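Local coordinates for TqaA (Penicillium aethiopicum, PDB 5EJD), which is a fungal nonribosomal peptide synthetase, represented here by its third carrier domain, which probably ferries the growing peptide as a thioester on a phosphopantetheine arm, at residues B[12-24]-B[32-46]. Numbering follows the deposited sequence.
Sequences LANIWATVLDIPI and NFFFRGGHSIDAMKA. With PNS (4'-phosphopantetheine), chain R.
Phe33 drives the edge of its ring into one face of Trp16, a T-shaped pair with planes at 71° and CD2 of Phe33 3.6 Å from CE2 of Trp16. Phe33 CB lies over the six-membered ring of the indole in a CH-pi contact, while Trp16 CH2 reaches the backbone N of Phe33. The far side of the Phe33 ring, swung away from the backbone N (chi1 -171°), meets Val19 CG1 and Leu20 CD2 more loosely. Leu20 CD2 packs 3.6 Å from Gly38 CA, and CD1 meets Arg36 CB. Val19 straddles the first turns of helix 40-52: CG1 sits 3.5 Å from Asp42 O, CG2 against Lys45 CB and Ala46. Ile15 CG2 continues this apolar seam to Ala46 CB. Just past the end of helix 7-20, Ile22 CD1 lies over one face of the Arg36 guanidinium, which is held by a salt bridge to Asp31 and a hydrogen bond to Thr26. One water bridges Val19 O and Asp42 OD1. The other carboxylate oxygen, Asp42 OD2, accepts from His39 N (3.0 Å) through its anti lone pair, part of a capping box at the start of the helix. His39 is the N-cap, which puts the next residue, Ser40, in the first turn, as in carrier proteins generally; Ser40 carries the phosphopantetheine, its OG bonded to P24 and its N donating to O23. In the four-helix carrier fold, helix 68-74 packs on Trp16 through Leu68, helix 59-64 on Phe33 through Ile62, and farther along helix 40-52 Leu49 touches Ile15 and Val19.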
loop_
_atom_site.group_PDB
_atom_site.type_symbol
_atom_site.label_atom_id
_atom_site.label_comp_id
_atom_site.label_asym_id
_atom_site.label_seq_id
_atom_site.Cartn_x
_atom_site.Cartn_y
_atom_site.Cartn_z
ATOM N N LEU B 12 25.158 -9.411 0.945
ATOM C CA LEU B 12 23.944 -9.442 1.742
ATOM C C LEU B 12 23.993 -8.550 2.988
ATOM O O LEU B 12 23.015 -7.899 3.331
ATOM C CB LEU B 12 23.677 -10.878 2.142
ATOM C CG LEU B 12 22.300 -11.171 2.635
ATOM C CD1 LEU B 12 21.263 -10.796 1.578
ATOM C CD2 LEU B 12 22.244 -12.664 2.979
ATOM N N ALA B 13 25.152 -8.472 3.616
ATOM C CA ALA B 13 25.315 -7.632 4.760
ATOM C C ALA B 13 25.174 -6.170 4.394
ATOM O O ALA B 13 24.616 -5.368 5.143
ATOM C CB ALA B 13 26.682 -7.871 5.385
ATOM N N ASN B 14 25.740 -5.799 3.263
ATOM C CA ASN B 14 25.574 -4.466 2.778
ATOM C C ASN B 14 24.111 -4.133 2.528
ATOM O O ASN B 14 23.659 -3.016 2.755
ATOM C CB ASN B 14 26.414 -4.288 1.549
ATOM C CG ASN B 14 26.455 -2.857 1.073
ATOM O OD1 ASN B 14 26.611 -1.923 1.868
ATOM N ND2 ASN B 14 26.294 -2.666 -0.227
ATOM N N ILE B 15 23.387 -5.086 1.999
ATOM C CA ILE B 15 21.973 -4.891 1.756
ATOM C C ILE B 15 21.224 -4.693 3.089
ATOM O O ILE B 15 20.385 -3.803 3.203
ATOM C CB ILE B 15 21.401 -6.091 0.988
ATOM C CG1 ILE B 15 21.865 -6.013 -0.460
ATOM C CG2 ILE B 15 19.882 -6.116 1.049
ATOM C CD1 ILE B 15 21.606 -7.283 -1.214
ATOM N N TRP B 16 21.519 -5.528 4.076
ATOM C CA TRP B 16 20.861 -5.382 5.366
ATOM C C TRP B 16 21.199 -4.042 5.984
ATOM O O TRP B 16 20.366 -3.402 6.609
ATOM C CB TRP B 16 21.313 -6.482 6.298
ATOM C CG TRP B 16 20.721 -7.804 6.022
ATOM C CD1 TRP B 16 20.238 -8.259 4.850
ATOM C CD2 TRP B 16 20.616 -8.887 6.945
ATOM N NE1 TRP B 16 19.828 -9.575 4.979
ATOM C CE2 TRP B 16 20.044 -9.971 6.267
ATOM C CE3 TRP B 16 20.904 -9.021 8.299
ATOM C CZ2 TRP B 16 19.766 -11.159 6.880
ATOM C CZ3 TRP B 16 20.644 -10.226 8.915
ATOM C CH2 TRP B 16 20.089 -11.278 8.208
ATOM N N ALA B 17 22.444 -3.622 5.829
ATOM C CA ALA B 17 22.859 -2.339 6.372
ATOM C C ALA B 17 22.037 -1.181 5.797
ATOM O O ALA B 17 21.591 -0.323 6.531
ATOM C CB ALA B 17 24.340 -2.101 6.138
ATOM N N THR B 18 21.819 -1.177 4.494
ATOM C CA THR B 18 21.063 -0.102 3.871
ATOM C C THR B 18 19.589 -0.176 4.282
ATOM O O THR B 18 18.988 0.827 4.609
ATOM C CB THR B 18 21.115 -0.271 2.334
ATOM O OG1 THR B 18 22.465 -0.394 1.886
ATOM C CG2 THR B 18 20.442 0.847 1.597
ATOM N N VAL B 19 19.036 -1.373 4.302
ATOM C CA VAL B 19 17.608 -1.530 4.479
ATOM C C VAL B 19 17.217 -1.303 5.932
ATOM O O VAL B 19 16.152 -0.817 6.214
ATOM C CB VAL B 19 17.193 -2.928 3.959
ATOM C CG1 VAL B 19 15.984 -3.488 4.654
ATOM C CG2 VAL B 19 16.941 -2.863 2.457
ATOM N N LEU B 20 18.029 -1.788 6.845
ATOM C CA LEU B 20 17.770 -1.625 8.263
ATOM C C LEU B 20 18.400 -0.338 8.820
ATOM O O LEU B 20 18.131 0.006 9.949
ATOM C CB LEU B 20 18.289 -2.844 9.048
ATOM C CG LEU B 20 17.731 -4.186 8.586
ATOM C CD1 LEU B 20 18.465 -5.314 9.288
ATOM C CD2 LEU B 20 16.241 -4.320 8.826
ATOM N N ASP B 21 19.200 0.383 8.031
ATOM C CA ASP B 21 19.849 1.635 8.483
ATOM C C ASP B 21 20.703 1.395 9.725
ATOM O O ASP B 21 20.642 2.126 10.700
ATOM C CB ASP B 21 18.802 2.713 8.747
ATOM C CG ASP B 21 18.492 3.548 7.502
ATOM O OD1 ASP B 21 19.479 3.994 6.863
ATOM O OD2 ASP B 21 17.279 3.732 7.134
ATOM N N ILE B 22 21.467 0.322 9.676
ATOM C CA ILE B 22 22.395 -0.030 10.718
ATOM C C ILE B 22 23.784 -0.111 10.086
ATOM O O ILE B 22 23.899 -0.320 8.891
ATOM C CB ILE B 22 22.009 -1.298 11.491
ATOM C CG1 ILE B 22 21.630 -2.459 10.599
ATOM C CG2 ILE B 22 20.804 -1.016 12.377
ATOM C CD1 ILE B 22 22.657 -3.533 10.495
ATOM N N PRO B 23 24.842 0.122 10.889
ATOM C CA PRO B 23 26.177 0.213 10.271
ATOM C C PRO B 23 26.736 -1.164 9.950
ATOM O O PRO B 23 26.530 -2.135 10.699
ATOM C CB PRO B 23 27.024 0.976 11.309
ATOM C CG PRO B 23 26.268 0.891 12.580
ATOM C CD PRO B 23 24.829 0.560 12.300
ATOM N N ILE B 24 27.382 -1.229 8.793
ATOM C CA ILE B 24 27.861 -2.484 8.203
ATOM C C ILE B 24 28.775 -3.259 9.144
ATOM O O ILE B 24 28.667 -4.494 9.270
ATOM C CB ILE B 24 28.548 -2.230 6.837
ATOM C CG1 ILE B 24 29.072 -3.533 6.234
ATOM C CG2 ILE B 24 29.706 -1.243 6.946
ATOM C CD1 ILE B 24 28.011 -4.564 5.926
ATOM N N ASN B 32 20.249 -12.414 12.774
ATOM C CA ASN B 32 18.905 -12.711 12.359
ATOM C C ASN B 32 18.207 -11.424 11.896
ATOM O O ASN B 32 18.098 -10.450 12.651
ATOM C CB ASN B 32 18.172 -13.331 13.547
ATOM C CG ASN B 32 16.750 -13.660 13.233
ATOM O OD1 ASN B 32 15.954 -12.778 12.847
ATOM N ND2 ASN B 32 16.415 -14.929 13.309
ATOM N N PHE B 33 17.687 -11.453 10.681
ATOM C CA PHE B 33 17.063 -10.284 10.076
ATOM C C PHE B 33 15.989 -9.635 10.960
ATOM O O PHE B 33 15.930 -8.424 11.087
ATOM C CB PHE B 33 16.449 -10.685 8.728
ATOM C CG PHE B 33 15.945 -9.514 7.890
ATOM C CD1 PHE B 33 14.590 -9.264 7.793
ATOM C CD2 PHE B 33 16.806 -8.751 7.163
ATOM C CE1 PHE B 33 14.107 -8.235 7.032
ATOM C CE2 PHE B 33 16.338 -7.704 6.391
ATOM C CZ PHE B 33 14.979 -7.444 6.328
ATOM N N PHE B 34 15.134 -10.449 11.554
ATOM C CA PHE B 34 14.023 -9.947 12.357
ATOM C C PHE B 34 14.487 -9.471 13.734
ATOM O O PHE B 34 14.047 -8.419 14.199
ATOM C CB PHE B 34 12.917 -11.007 12.455
ATOM C CG PHE B 34 12.365 -11.390 11.103
ATOM C CD1 PHE B 34 11.393 -10.614 10.500
ATOM C CD2 PHE B 34 12.852 -12.465 10.414
ATOM C CE1 PHE B 34 10.886 -10.941 9.255
ATOM C CE2 PHE B 34 12.337 -12.801 9.159
ATOM C CZ PHE B 34 11.350 -12.042 8.577
ATOM N N PHE B 35 15.442 -10.170 14.339
ATOM C CA PHE B 35 15.999 -9.695 15.579
ATOM C C PHE B 35 16.721 -8.348 15.424
ATOM O O PHE B 35 16.728 -7.575 16.375
ATOM C CB PHE B 35 16.897 -10.741 16.189
ATOM C CG PHE B 35 17.385 -10.404 17.588
ATOM C CD1 PHE B 35 16.545 -10.580 18.697
ATOM C CD2 PHE B 35 18.719 -9.944 17.807
ATOM C CE1 PHE B 35 17.012 -10.295 19.972
ATOM C CE2 PHE B 35 19.184 -9.654 19.094
ATOM C CZ PHE B 35 18.333 -9.830 20.171
ATOM N N ARG B 36 17.326 -8.060 14.265
ATOM C CA ARG B 36 17.925 -6.758 14.059
ATOM C C ARG B 36 16.896 -5.675 13.688
ATOM O O ARG B 36 17.280 -4.545 13.416
ATOM C CB ARG B 36 19.034 -6.803 13.008
ATOM C CG ARG B 36 20.253 -7.693 13.330
ATOM C CD ARG B 36 20.996 -7.307 14.603
ATOM N NE ARG B 36 21.508 -5.943 14.584
ATOM C CZ ARG B 36 22.718 -5.597 14.157
ATOM N NH1 ARG B 36 23.066 -4.314 14.154
ATOM N NH2 ARG B 36 23.566 -6.511 13.704
ATOM N N GLY B 37 15.608 -6.017 13.669
ATOM C CA GLY B 37 14.521 -5.030 13.494
ATOM C C GLY B 37 13.751 -5.069 12.172
ATOM O O GLY B 37 12.905 -4.241 11.931
ATOM N N GLY B 38 14.033 -6.042 11.317
ATOM C CA GLY B 38 13.395 -6.119 10.033
ATOM C C GLY B 38 11.983 -6.643 10.140
ATOM O O GLY B 38 11.689 -7.403 11.042
ATOM N N HIS B 39 11.120 -6.213 9.214
ATOM C CA HIS B 39 9.825 -6.825 9.021
ATOM C C HIS B 39 9.559 -7.098 7.520
ATOM O O HIS B 39 10.467 -7.051 6.711
ATOM C CB HIS B 39 8.709 -6.000 9.667
ATOM C CG HIS B 39 8.668 -4.593 9.218
ATOM N ND1 HIS B 39 8.815 -4.224 7.897
ATOM C CD2 HIS B 39 8.517 -3.444 9.921
ATOM C CE1 HIS B 39 8.791 -2.905 7.806
ATOM N NE2 HIS B 39 8.591 -2.411 9.015
ATOM N N SER B 40 8.318 -7.441 7.189
ATOM C CA SER B 40 7.980 -7.932 5.872
ATOM C C SER B 40 8.346 -6.911 4.792
ATOM O O SER B 40 8.773 -7.294 3.734
ATOM C CB SER B 40 6.493 -8.277 5.774
ATOM O OG SER B 40 6.047 -9.120 6.820
ATOM N N ILE B 41 8.132 -5.632 5.045
ATOM C CA ILE B 41 8.406 -4.611 4.061
ATOM C C ILE B 41 9.890 -4.381 3.854
ATOM O O ILE B 41 10.332 -4.228 2.717
ATOM C CB ILE B 41 7.608 -3.345 4.354
ATOM C CG1 ILE B 41 6.187 -3.689 3.956
ATOM C CG2 ILE B 41 8.134 -2.172 3.548
ATOM C CD1 ILE B 41 5.220 -2.573 3.873
ATOM N N ASP B 42 10.658 -4.451 4.926
ATOM C CA ASP B 42 12.102 -4.427 4.804
ATOM C C ASP B 42 12.581 -5.591 3.995
ATOM O O ASP B 42 13.559 -5.493 3.228
ATOM C CB ASP B 42 12.754 -4.448 6.199
ATOM C CG ASP B 42 12.292 -3.279 7.081
ATOM O OD1 ASP B 42 12.358 -2.111 6.619
ATOM O OD2 ASP B 42 11.847 -3.513 8.230
ATOM N N ALA B 43 11.939 -6.730 4.193
ATOM C CA ALA B 43 12.336 -7.964 3.473
ATOM C C ALA B 43 12.086 -7.795 1.992
ATOM O O ALA B 43 12.900 -8.174 1.167
ATOM C CB ALA B 43 11.570 -9.157 4.011
ATOM N N MET B 44 10.965 -7.191 1.665
ATOM C CA MET B 44 10.661 -6.878 0.263
ATOM C C MET B 44 11.757 -5.982 -0.342
ATOM O O MET B 44 12.267 -6.292 -1.412
ATOM C CB MET B 44 9.252 -6.284 0.128
ATOM C CG MET B 44 8.985 -4.821 -0.213
ATOM S SD MET B 44 9.179 -4.539 -1.871
ATOM C CE MET B 44 10.348 -3.324 -1.961
ATOM N N LYS B 45 12.169 -4.939 0.366
ATOM C CA LYS B 45 13.239 -4.075 -0.130
ATOM C C LYS B 45 14.591 -4.781 -0.242
ATOM O O LYS B 45 15.298 -4.603 -1.225
ATOM C CB LYS B 45 13.392 -2.842 0.726
ATOM C CG LYS B 45 12.105 -2.063 0.819
ATOM C CD LYS B 45 12.306 -0.624 1.260
ATOM C CE LYS B 45 11.583 -0.339 2.562
ATOM N NZ LYS B 45 10.926 0.991 2.525
ATOM N N ALA B 46 14.881 -5.644 0.708
ATOM C CA ALA B 46 16.121 -6.402 0.697
ATOM C C ALA B 46 16.159 -7.290 -0.530
ATOM O O ALA B 46 17.147 -7.356 -1.230
ATOM C CB ALA B 46 16.267 -7.245 1.953
HETATM O O23 PNS R . 5.913 -7.779 8.871
HETATM P P24 PNS R . 5.068 -8.656 7.979
HETATM O O26 PNS R . 4.663 -9.961 8.543
HETATM O O27 PNS R . 3.961 -7.806 7.137
HETATM C C28 PNS R . 2.851 -8.283 6.400
HETATM C C29 PNS R . 2.011 -7.162 5.631
HETATM C C30 PNS R . 1.384 -6.699 6.905
HETATM C C31 PNS R . 1.342 -8.268 4.795
HETATM C C32 PNS R . 3.122 -6.280 4.983
HETATM O O33 PNS R . 4.038 -7.152 4.209
HETATM C C34 PNS R . 2.406 -5.451 3.935
HETATM O O35 PNS R . 2.229 -5.895 2.794
HETATM N N36 PNS R . 1.749 -4.337 3.924
HETATM C C37 PNS R . 1.457 -3.345 4.857
HETATM C C38 PNS R . 1.649 -1.970 4.241
HETATM C C39 PNS R . 0.513 -1.370 3.456
HETATM O O40 PNS R . 0.305 -1.780 2.346
HETATM N N41 PNS R . -0.121 -0.343 4.018
HETATM C C42 PNS R . -1.227 0.359 3.420
HETATM C C43 PNS R . -0.838 1.094 2.179
HETATM S S44 PNS R . -1.660 2.701 2.113
HETATM O O HOH W 1 13.759 -0.675 5.195
#